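Local coordinates for 433aa long hypothetical phosphoribosylglycinamide formyl transferase (Pyrococcus horikoshii, PDB 2DWC), which is a putative ATP-grasp protein of the PurT family that joins a preATP-grasp domain, an ATP-grasp domain and a C-terminal domain, and binds adenosine-5'-diphosphate, at residues Asp49-Ala52 and Asn53-Met57; Gly66-Asp70 and Lys71-Trp75; Glu91-Leu95 and Asp96-Glu100; Val108-Asn111 and Ala112-Trp116. All blocks are in the same frame, centred on the assembly; numbering follows the deposited sequence.

Contact 1 (Asp49-Ala52 and Asn53-Met57)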
loop_
_atom_site.group_PDB
_atom_site.type_symbol
_atom_site.label_atom_id
_atom_site.label_comp_id
_atom_site.label_asym_id
_atom_site.label_seq_id
_atom_site.Cartn_x
_atom_site.Cartn_y
_atom_site.Cartn_z
ATOM N N ASP B 49 -19.988 0.801 8.762
ATOM C CA ASP B 49 -20.450 2.072 8.226
ATOM C C ASP B 49 -21.962 1.996 7.999
ATOM O O ASP B 49 -22.581 0.975 8.303
ATOM C CB ASP B 49 -19.711 2.489 6.940
ATOM C CG ASP B 49 -19.589 4.010 6.812
ATOM O OD1 ASP B 49 -20.595 4.748 7.048
ATOM O OD2 ASP B 49 -18.496 4.493 6.408
ATOM N N ARG B 50 -22.551 3.078 7.501
ATOM C CA ARG B 50 -24.004 3.110 7.301
ATOM C C ARG B 50 -24.460 2.573 5.976
ATOM O O ARG B 50 -25.690 2.481 5.724
ATOM C CB ARG B 50 -24.543 4.557 7.477
ATOM C CG ARG B 50 -23.959 5.497 6.470
ATOM C CD ARG B 50 -24.337 6.962 6.783
ATOM N NE ARG B 50 -25.781 7.149 6.865
ATOM C CZ ARG B 50 -26.616 7.049 5.830
ATOM N NH1 ARG B 50 -26.158 6.748 4.612
ATOM N NH2 ARG B 50 -27.908 7.304 6.004
ATOM N N TYR B 51 -23.508 2.206 5.109
ATOM C CA TYR B 51 -23.891 1.640 3.811
ATOM C C TYR B 51 -22.972 0.488 3.524
ATOM O O TYR B 51 -21.910 0.400 4.132
ATOM C CB TYR B 51 -23.817 2.697 2.706
ATOM C CG TYR B 51 -22.444 3.231 2.392
ATOM C CD1 TYR B 51 -21.748 2.799 1.251
ATOM C CD2 TYR B 51 -21.848 4.204 3.217
ATOM C CE1 TYR B 51 -20.494 3.324 0.930
ATOM C CE2 TYR B 51 -20.580 4.738 2.896
ATOM C CZ TYR B 51 -19.924 4.286 1.750
ATOM O OH TYR B 51 -18.684 4.809 1.443
ATOM N N ALA B 52 -23.378 -0.401 2.614
ATOM C CA ALA B 52 -22.564 -1.576 2.327
ATOM C C ALA B 52 -21.508 -1.308 1.253
ATOM O O ALA B 52 -21.636 -0.363 0.466
ATOM C CB ALA B 52 -23.501 -2.793 1.853
ATOM N N ASN B 53 -20.478 -2.161 1.258
ATOM C CA ASN B 53 -19.382 -2.054 0.287
ATOM C C ASN B 53 -18.688 -0.704 0.309
ATOM O O ASN B 53 -18.195 -0.223 -0.701
ATOM C CB ASN B 53 -19.888 -2.417 -1.127
ATOM C CG ASN B 53 -20.214 -3.902 -1.251
ATOM O OD1 ASN B 53 -19.530 -4.749 -0.648
ATOM N ND2 ASN B 53 -21.231 -4.236 -2.050
ATOM N N ALA B 54 -18.627 -0.104 1.495
ATOM C CA ALA B 54 -17.893 1.155 1.666
ATOM C C ALA B 54 -16.418 0.792 1.374
ATOM O O ALA B 54 -15.997 -0.376 1.502
ATOM C CB ALA B 54 -18.075 1.645 3.130
ATOM N N PRO B 55 -15.598 1.787 1.018
ATOM C CA PRO B 55 -14.191 1.521 0.689
ATOM C C PRO B 55 -13.436 0.578 1.614
ATOM O O PRO B 55 -12.836 -0.402 1.145
ATOM C CB PRO B 55 -13.584 2.928 0.612
ATOM C CG PRO B 55 -14.744 3.766 0.062
ATOM C CD PRO B 55 -15.951 3.209 0.884
ATOM N N ALA B 56 -13.465 0.842 2.926
ATOM C CA ALA B 56 -12.722 -0.024 3.852
ATOM C C ALA B 56 -13.324 -1.417 3.987
ATOM O O ALA B 56 -12.610 -2.390 4.276
ATOM C CB ALA B 56 -12.617 0.641 5.221
ATOM N N MET B 57 -14.636 -1.535 3.789
ATOM C CA MET B 57 -15.295 -2.835 3.876
ATOM C C MET B 57 -14.778 -3.762 2.758
ATOM O O MET B 57 -14.691 -4.969 2.949
ATOM C CB MET B 57 -16.822 -2.680 3.709
ATOM C CG MET B 57 -17.465 -2.058 4.945
ATOM S SD MET B 57 -19.220 -1.832 4.582
ATOM C CE MET B 57 -19.678 -0.867 6.091
#
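The ring of Y51 lies over the methyl group of A54, with A54 CB 3.9 Å from the centroid of the Y51 ring and 28° off its normal, a CH-pi contact in which alanine's small methyl rests against the ring face. With chi1 at 65°, CG of Y51 sits between its own N and carbonyl carbon, which directs the ring forward onto A54 and P55. Its hydroxyl then reaches the next residue, Y51 OH standing 3.2 Å from P55 CD, and the two side chains cross at about a right angle. N53 makes the corner with positive phi and psi, a conformation that asparagine tolerates well. M57 runs extended beyond CG back toward D49 and Y51. Its SD receives a weak hydrogen bond from A54 N (3.6 Å), while M57 CE ends 3.2 Å from Y51 O and 3.5 Å from D49 CB. Y51 O is buried here without a polar partner. D49 holds the other end of the turn: OD1 accepts from R50 N at 2.6 Å through its anti lone pair, and OD2 from S27 N. A strand end leading through a turn into a helix, with D49 beside the S27 loop, is consistent with the Rossmann-like preATP-grasp domain.

Contact 2 (Gly66-Asp70 and Lys71-Trp75)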
loop_
_atom_site.group_PDB
_atom_site.type_symbol
_atom_site.label_atom_id
_atom_site.label_comp_id
_atom_site.label_asym_id
_atom_site.label_seq_id
_atom_site.Cartn_x
_atom_site.Cartn_y
_atom_site.Cartn_z
ATOM N N GLY B 66 -24.851 -0.341 9.576
ATOM C CA GLY B 66 -25.899 0.106 10.467
ATOM C C GLY B 66 -25.711 1.577 10.785
ATOM O O GLY B 66 -24.759 2.198 10.306
ATOM N N ASN B 67 -26.648 2.100 11.568
ATOM C CA ASN B 67 -26.699 3.501 11.975
ATOM C C ASN B 67 -25.671 3.677 13.129
ATOM O O ASN B 67 -25.870 3.188 14.247
ATOM C CB ASN B 67 -28.111 3.788 12.459
ATOM C CG ASN B 67 -28.253 5.175 13.062
ATOM O OD1 ASN B 67 -27.366 6.035 12.933
ATOM N ND2 ASN B 67 -29.380 5.403 13.731
ATOM N N MET B 68 -24.582 4.360 12.798
ATOM C CA MET B 68 -23.519 4.481 13.778
ATOM C C MET B 68 -23.854 5.523 14.866
ATOM O O MET B 68 -23.087 5.707 15.812
ATOM C CB MET B 68 -22.159 4.652 13.035
ATOM C CG MET B 68 -21.647 3.311 12.157
ATOM S SD MET B 68 -19.985 3.788 11.774
ATOM C CE MET B 68 -20.230 5.219 10.728
ATOM N N MET B 69 -25.053 6.139 14.776
ATOM C CA MET B 69 -25.515 7.011 15.838
ATOM C C MET B 69 -26.372 6.180 16.815
ATOM O O MET B 69 -26.850 6.681 17.856
ATOM C CB MET B 69 -26.327 8.199 15.273
ATOM C CG MET B 69 -25.469 9.176 14.487
ATOM S SD MET B 69 -24.166 9.876 15.553
ATOM C CE MET B 69 -25.141 10.659 16.833
ATOM N N ASP B 70 -26.549 4.885 16.520
ATOM C CA ASP B 70 -27.344 3.998 17.387
ATOM C C ASP B 70 -26.423 3.231 18.320
ATOM O O ASP B 70 -25.677 2.326 17.888
ATOM C CB ASP B 70 -28.157 3.022 16.516
ATOM C CG ASP B 70 -28.911 1.954 17.349
ATOM O OD1 ASP B 70 -29.626 1.128 16.749
ATOM O OD2 ASP B 70 -28.796 1.928 18.580
ATOM N N LYS B 71 -26.443 3.605 19.604
ATOM C CA LYS B 71 -25.565 2.954 20.584
ATOM C C LYS B 71 -25.714 1.433 20.669
ATOM O O LYS B 71 -24.739 0.719 20.879
ATOM C CB LYS B 71 -25.822 3.556 21.970
ATOM C CG LYS B 71 -25.091 2.865 23.048
ATOM C CD LYS B 71 -25.154 3.726 24.337
ATOM C CE LYS B 71 -26.539 3.672 24.966
ATOM N NZ LYS B 71 -26.606 4.543 26.232
ATOM N N ASP B 72 -26.949 0.932 20.557
ATOM C CA ASP B 72 -27.202 -0.514 20.658
ATOM C C ASP B 72 -26.547 -1.281 19.486
ATOM O O ASP B 72 -26.072 -2.427 19.677
ATOM C CB ASP B 72 -28.705 -0.837 20.518
ATOM C CG ASP B 72 -29.527 -0.612 21.767
ATOM O OD1 ASP B 72 -28.997 -0.155 22.813
ATOM O OD2 ASP B 72 -30.761 -0.926 21.650
ATOM N N PHE B 73 -26.610 -0.693 18.294
ATOM C CA PHE B 73 -25.996 -1.310 17.114
ATOM C C PHE B 73 -24.488 -1.444 17.357
ATOM O O PHE B 73 -23.905 -2.524 17.192
ATOM C CB PHE B 73 -26.266 -0.467 15.848
ATOM C CG PHE B 73 -25.356 -0.808 14.700
ATOM C CD1 PHE B 73 -25.291 -2.107 14.223
ATOM C CD2 PHE B 73 -24.560 0.169 14.114
ATOM C CE1 PHE B 73 -24.424 -2.438 13.147
ATOM C CE2 PHE B 73 -23.697 -0.124 13.049
ATOM C CZ PHE B 73 -23.624 -1.458 12.554
ATOM N N LEU B 74 -23.862 -0.342 17.751
ATOM C CA LEU B 74 -22.427 -0.359 17.997
ATOM C C LEU B 74 -22.061 -1.327 19.111
ATOM O O LEU B 74 -21.051 -2.050 19.006
ATOM C CB LEU B 74 -21.905 1.067 18.314
ATOM C CG LEU B 74 -22.118 2.092 17.174
ATOM C CD1 LEU B 74 -21.549 3.454 17.624
ATOM C CD2 LEU B 74 -21.422 1.629 15.876
ATOM N N TRP B 75 -22.847 -1.378 20.184
ATOM C CA TRP B 75 -22.504 -2.323 21.241
ATOM C C TRP B 75 -22.596 -3.786 20.757
ATOM O O TRP B 75 -21.839 -4.663 21.152
ATOM C CB TRP B 75 -23.451 -2.137 22.441
ATOM C CG TRP B 75 -22.779 -1.442 23.608
ATOM C CD1 TRP B 75 -23.148 -0.250 24.172
ATOM C CD2 TRP B 75 -21.636 -1.909 24.346
ATOM N NE1 TRP B 75 -22.305 0.045 25.240
ATOM C CE2 TRP B 75 -21.369 -0.955 25.359
ATOM C CE3 TRP B 75 -20.816 -3.043 24.253
ATOM C CZ2 TRP B 75 -20.311 -1.110 26.269
ATOM C CZ3 TRP B 75 -19.759 -3.198 25.163
ATOM C CH2 TRP B 75 -19.525 -2.227 26.156
#
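A glycine backbone serves as the floor for an aromatic ring: G66 CA lies over one face of F73, 3.7 Å from the ring centroid, in a CH-pi contact offset toward the rim. The ring can settle this low because G66 carries no side chain, while M68 CG meets the ring edge 4.1 Å from F73 CE2. F73 swings back over the preceding loop since its CG is anti to its N (chi1 163°). L74 crosses M68 at about a right angle, its CD1 3.3 Å from M68 O. Between these residues the chain folds through a type I turn from N67 to D70, and N67 OD1 adds an Asx turn by accepting from M69 N at 3.0 Å. D70 is the N-cap of the helix, a place suited to a short carboxylate that can face the first amides: D70 OD2 takes weak bonds from D72 N (2.9 Å) and F73 N (3.4 Å). The first regular turn is closed by L74 N to D70 O, 3.2 Å long and nearly straight at 172°. K71, bent at chi3, brings NZ to a salt bridge with E100, and W75 NE1 bonds the same carboxylate, so helix 71-81 lies against helix 95-103, while M68 and F73 rest on strand 44-49.

Contact 3 (Glu91-Leu95 and Asp96-Glu100)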
loop_
_atom_site.group_PDB
_atom_site.type_symbol
_atom_site.label_atom_id
_atom_site.label_comp_id
_atom_site.label_asym_id
_atom_site.label_seq_id
_atom_site.Cartn_x
_atom_site.Cartn_y
_atom_site.Cartn_z
ATOM N N GLU B 91 -16.849 11.848 12.900
ATOM C CA GLU B 91 -17.364 12.463 14.112
ATOM C C GLU B 91 -18.792 11.988 14.411
ATOM O O GLU B 91 -19.181 11.915 15.575
ATOM C CB GLU B 91 -17.358 13.994 13.965
ATOM C CG GLU B 91 -17.874 14.705 15.182
ATOM C CD GLU B 91 -18.608 15.990 14.822
ATOM O OE1 GLU B 91 -18.020 16.810 14.062
ATOM O OE2 GLU B 91 -19.767 16.167 15.305
ATOM N N ALA B 92 -19.554 11.651 13.356
ATOM C CA ALA B 92 -20.958 11.223 13.499
ATOM C C ALA B 92 -21.129 9.791 14.002
ATOM O O ALA B 92 -21.652 8.906 13.321
ATOM C CB ALA B 92 -21.695 11.408 12.196
ATOM N N ILE B 93 -20.645 9.580 15.209
ATOM C CA ILE B 93 -20.743 8.302 15.864
ATOM C C ILE B 93 -21.387 8.582 17.219
ATOM O O ILE B 93 -21.224 9.659 17.789
ATOM C CB ILE B 93 -19.342 7.674 16.037
ATOM C CG1 ILE B 93 -18.817 7.191 14.680
ATOM C CG2 ILE B 93 -19.392 6.527 17.006
ATOM C CD1 ILE B 93 -17.332 6.937 14.700
ATOM N N ASN B 94 -22.137 7.629 17.744
ATOM C CA ASN B 94 -22.744 7.840 19.052
ATOM C C ASN B 94 -21.642 8.044 20.097
ATOM O O ASN B 94 -20.843 7.132 20.363
ATOM C CB ASN B 94 -23.604 6.630 19.430
ATOM C CG ASN B 94 -24.384 6.849 20.723
ATOM O OD1 ASN B 94 -23.806 6.908 21.818
ATOM N ND2 ASN B 94 -25.709 6.971 20.597
ATOM N N LEU B 95 -21.595 9.237 20.715
ATOM C CA LEU B 95 -20.525 9.500 21.697
ATOM C C LEU B 95 -20.684 8.757 23.020
ATOM O O LEU B 95 -19.697 8.311 23.611
ATOM C CB LEU B 95 -20.399 11.019 21.933
ATOM C CG LEU B 95 -20.231 11.895 20.694
ATOM C CD1 LEU B 95 -20.357 13.379 21.135
ATOM C CD2 LEU B 95 -18.882 11.620 19.991
ATOM N N ASP B 96 -21.912 8.603 23.512
ATOM C CA ASP B 96 -22.097 7.826 24.736
ATOM C C ASP B 96 -21.550 6.398 24.529
ATOM O O ASP B 96 -21.009 5.789 25.432
ATOM C CB ASP B 96 -23.591 7.697 25.099
ATOM C CG ASP B 96 -24.159 8.965 25.732
ATOM O OD1 ASP B 96 -23.386 9.900 26.008
ATOM O OD2 ASP B 96 -25.385 9.021 25.946
ATOM N N ALA B 97 -21.737 5.846 23.337
ATOM C CA ALA B 97 -21.253 4.491 23.108
ATOM C C ALA B 97 -19.748 4.418 23.311
ATOM O O ALA B 97 -19.243 3.491 23.943
ATOM C CB ALA B 97 -21.604 4.010 21.655
ATOM N N LEU B 98 -19.029 5.367 22.710
ATOM C CA LEU B 98 -17.568 5.371 22.848
ATOM C C LEU B 98 -17.159 5.423 24.328
ATOM O O LEU B 98 -16.251 4.698 24.754
ATOM C CB LEU B 98 -16.957 6.549 22.050
ATOM C CG LEU B 98 -17.203 6.545 20.536
ATOM C CD1 LEU B 98 -16.471 7.778 19.896
ATOM C CD2 LEU B 98 -16.700 5.230 19.914
ATOM N N PHE B 99 -17.827 6.247 25.132
ATOM C CA PHE B 99 -17.432 6.325 26.542
ATOM C C PHE B 99 -17.752 5.016 27.234
ATOM O O PHE B 99 -16.996 4.583 28.097
ATOM C CB PHE B 99 -18.177 7.459 27.292
ATOM C CG PHE B 99 -17.649 8.856 26.988
ATOM C CD1 PHE B 99 -18.343 9.723 26.157
ATOM C CD2 PHE B 99 -16.468 9.295 27.581
ATOM C CE1 PHE B 99 -17.885 11.009 25.923
ATOM C CE2 PHE B 99 -15.989 10.599 27.353
ATOM C CZ PHE B 99 -16.692 11.446 26.535
ATOM N N GLU B 100 -18.868 4.376 26.848
ATOM C CA GLU B 100 -19.227 3.113 27.503
ATOM C C GLU B 100 -18.241 1.983 27.151
ATOM O O GLU B 100 -17.888 1.167 28.005
ATOM C CB GLU B 100 -20.636 2.708 27.104
ATOM C CG GLU B 100 -21.685 3.603 27.757
ATOM C CD GLU B 100 -23.101 3.241 27.412
ATOM O OE1 GLU B 100 -23.339 2.113 26.899
ATOM O OE2 GLU B 100 -23.977 4.105 27.669
#
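The loop 91-95 leads into the helix through N94 O, which receives a long, weak bond from L98 N (3.5 Å), and L95 O, which takes a firmer one from F99 N (3.2 Å, 161°). Ahead of these, A92 centres an inverse gamma turn that brings the chain round to I93. N94 is the N-cap. Its OD1 accepts from A97 N at 2.8 Å, with the donor tilted 21° from the carbonyl plane. The side chain reaches forward over the helix end because CG stands anti to the N of N94 (chi1 -174°). Asparagine suits this position: its oxygen can accept from an amide of the helix's first turn, and its ND2 is left to bond M69 O in the loop before helix 71-81. The methyl of A97 fits under the cap, with A97 CB 3.6 Å from N94 OD1. Next to the cap, I93 and L98 meet at about a right angle, I93 CG2 being 4.2 Å from L98 CG, and both also touch L25 of strand 21-25. Further along, F99 CD1 comes 3.2 Å from L95 O, and the F99 ring meets W116 edge-to-face. L95 itself turns its side chain to helix 112-118. The apolar pair that joins the residue before the cap to the fourth residue after it is a hydrophobic staple, here combined with an asparagine N-cap at the start of a helix that follows strand 85-88 of the parallel sheet.

Contact 4 (Val108-Asn111 and Ala112-Trp116)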
loop_
_atom_site.group_PDB
_atom_site.type_symbol
_atom_site.label_atom_id
_atom_site.label_comp_id
_atom_site.label_asym_id
_atom_site.label_seq_id
_atom_site.Cartn_x
_atom_site.Cartn_y
_atom_site.Cartn_z
ATOM N N VAL B 108 -10.703 2.663 22.952
ATOM C CA VAL B 108 -11.222 3.655 22.007
ATOM C C VAL B 108 -10.106 4.659 21.719
ATOM O O VAL B 108 -9.477 5.213 22.648
ATOM C CB VAL B 108 -12.434 4.361 22.618
ATOM C CG1 VAL B 108 -12.959 5.454 21.693
ATOM C CG2 VAL B 108 -13.536 3.312 22.886
ATOM N N VAL B 109 -9.869 4.903 20.431
ATOM C CA VAL B 109 -8.768 5.754 19.960
ATOM C C VAL B 109 -9.166 7.188 19.666
ATOM O O VAL B 109 -10.190 7.433 19.015
ATOM C CB VAL B 109 -8.233 5.170 18.626
ATOM C CG1 VAL B 109 -7.271 6.152 17.917
ATOM C CG2 VAL B 109 -7.569 3.807 18.913
ATOM N N PRO B 110 -8.394 8.167 20.167
ATOM C CA PRO B 110 -7.178 8.072 21.009
ATOM C C PRO B 110 -7.648 7.806 22.443
ATOM O O PRO B 110 -6.935 7.172 23.247
ATOM C CB PRO B 110 -6.504 9.432 20.795
ATOM C CG PRO B 110 -7.677 10.354 20.597
ATOM C CD PRO B 110 -8.628 9.549 19.710
ATOM N N ASN B 111 -8.850 8.320 22.724
ATOM C CA ASN B 111 -9.665 8.051 23.940
ATOM C C ASN B 111 -11.038 8.614 23.550
ATOM O O ASN B 111 -11.166 9.384 22.576
ATOM C CB ASN B 111 -9.141 8.696 25.280
ATOM C CG ASN B 111 -8.717 10.122 25.119
ATOM O OD1 ASN B 111 -9.473 10.965 24.651
ATOM N ND2 ASN B 111 -7.468 10.409 25.521
ATOM N N ALA B 112 -12.064 8.245 24.294
ATOM C CA ALA B 112 -13.411 8.692 23.956
ATOM C C ALA B 112 -13.576 10.207 24.104
ATOM O O ALA B 112 -14.195 10.865 23.278
ATOM C CB ALA B 112 -14.439 7.934 24.854
ATOM N N ARG B 113 -12.971 10.766 25.146
ATOM C CA ARG B 113 -13.111 12.195 25.406
ATOM C C ARG B 113 -12.619 13.077 24.259
ATOM O O ARG B 113 -13.226 14.110 23.947
ATOM C CB ARG B 113 -12.380 12.528 26.717
ATOM C CG ARG B 113 -12.522 14.021 27.105
ATOM C CD ARG B 113 -12.402 14.219 28.610
ATOM N NE ARG B 113 -12.945 15.519 29.037
ATOM C CZ ARG B 113 -12.287 16.673 28.945
ATOM N NH1 ARG B 113 -11.054 16.689 28.458
ATOM N NH2 ARG B 113 -12.867 17.816 29.304
ATOM N N ALA B 114 -11.545 12.656 23.581
ATOM C CA ALA B 114 -11.023 13.467 22.476
ATOM C C ALA B 114 -12.025 13.670 21.369
ATOM O O ALA B 114 -12.116 14.754 20.814
ATOM C CB ALA B 114 -9.707 12.851 21.901
ATOM N N THR B 115 -12.788 12.635 21.031
ATOM C CA THR B 115 -13.781 12.779 19.974
ATOM C C THR B 115 -14.911 13.670 20.453
ATOM O O THR B 115 -15.402 14.531 19.707
ATOM C CB THR B 115 -14.297 11.399 19.540
ATOM O OG1 THR B 115 -13.220 10.728 18.881
ATOM C CG2 THR B 115 -15.486 11.506 18.563
ATOM N N TRP B 116 -15.273 13.520 21.714
ATOM C CA TRP B 116 -16.360 14.329 22.269
ATOM C C TRP B 116 -15.942 15.808 22.349
ATOM O O TRP B 116 -16.759 16.692 22.103
ATOM C CB TRP B 116 -16.723 13.748 23.641
ATOM C CG TRP B 116 -17.647 14.560 24.466
ATOM C CD1 TRP B 116 -19.019 14.519 24.462
ATOM C CD2 TRP B 116 -17.268 15.464 25.504
ATOM N NE1 TRP B 116 -19.518 15.351 25.450
ATOM C CE2 TRP B 116 -18.462 15.939 26.105
ATOM C CE3 TRP B 116 -16.031 15.914 25.993
ATOM C CZ2 TRP B 116 -18.450 16.841 27.172
ATOM C CZ3 TRP B 116 -16.025 16.817 27.062
ATOM C CH2 TRP B 116 -17.223 17.263 27.631
HETATM O O HOH W 1 -12.377 8.663 20.242
#
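A water molecule joins T115 to the loop before it, gripped by three protein atoms: it donates to V109 O at 2.8 Å and to N111 O at 2.7 Å, and accepts from T115 OG1 at 2.6 Å. The water thus supplies a donor to each of two loop carbonyls. T115 OG1 has a second partner, R295 NH1, which probably helps to set its direction. N111 is the N-cap, and its OD1 meets A114 N at 2.9 Å, almost head-on to the carbonyl (C=O...N 172°). A chi1 of 45° tucks CG over the backbone and points OD1 at A114 N. ND2 of N111 bonds L270 O, so both ends of the amide are engaged and its rotation is fixed. A cis peptide precedes P110, whose ring closes on the helix: P110 CG lies 3.5 Å from A114 CB, tighter than usual van der Waals contact, and alanine presents just a methyl there. V108 CG1 comes 4.3 Å from A112 CB. V108 and A112 also pack on helix 95-103, where E102 accepts from A112 N, while V109 faces helix 313-322 and P294 lies against P110, A114 and T115.

Overall arrangement
All four contacts belong to the preATP-grasp region and follow one another along the chain; each takes a loop into a helix, and contacts 2, 3 and 4 do so through an N-cap side chain. Contacts 1 and 2 have centres about 15 Å apart and are joined by a probable hydrogen bond, D49 O to G66 N at 2.9 Å. Contact 3 stands between contacts 2 and 4, its centre about 9 Å from each: M68 O and N94 N probably bond at 2.9 Å, and L95 CD2 packs on T115 CG2 at 3.7 Å. Contacts 1 and 4, about 22 Å apart between centres, do not touch. The bound ADP lies about 14 Å from the T115 side chain.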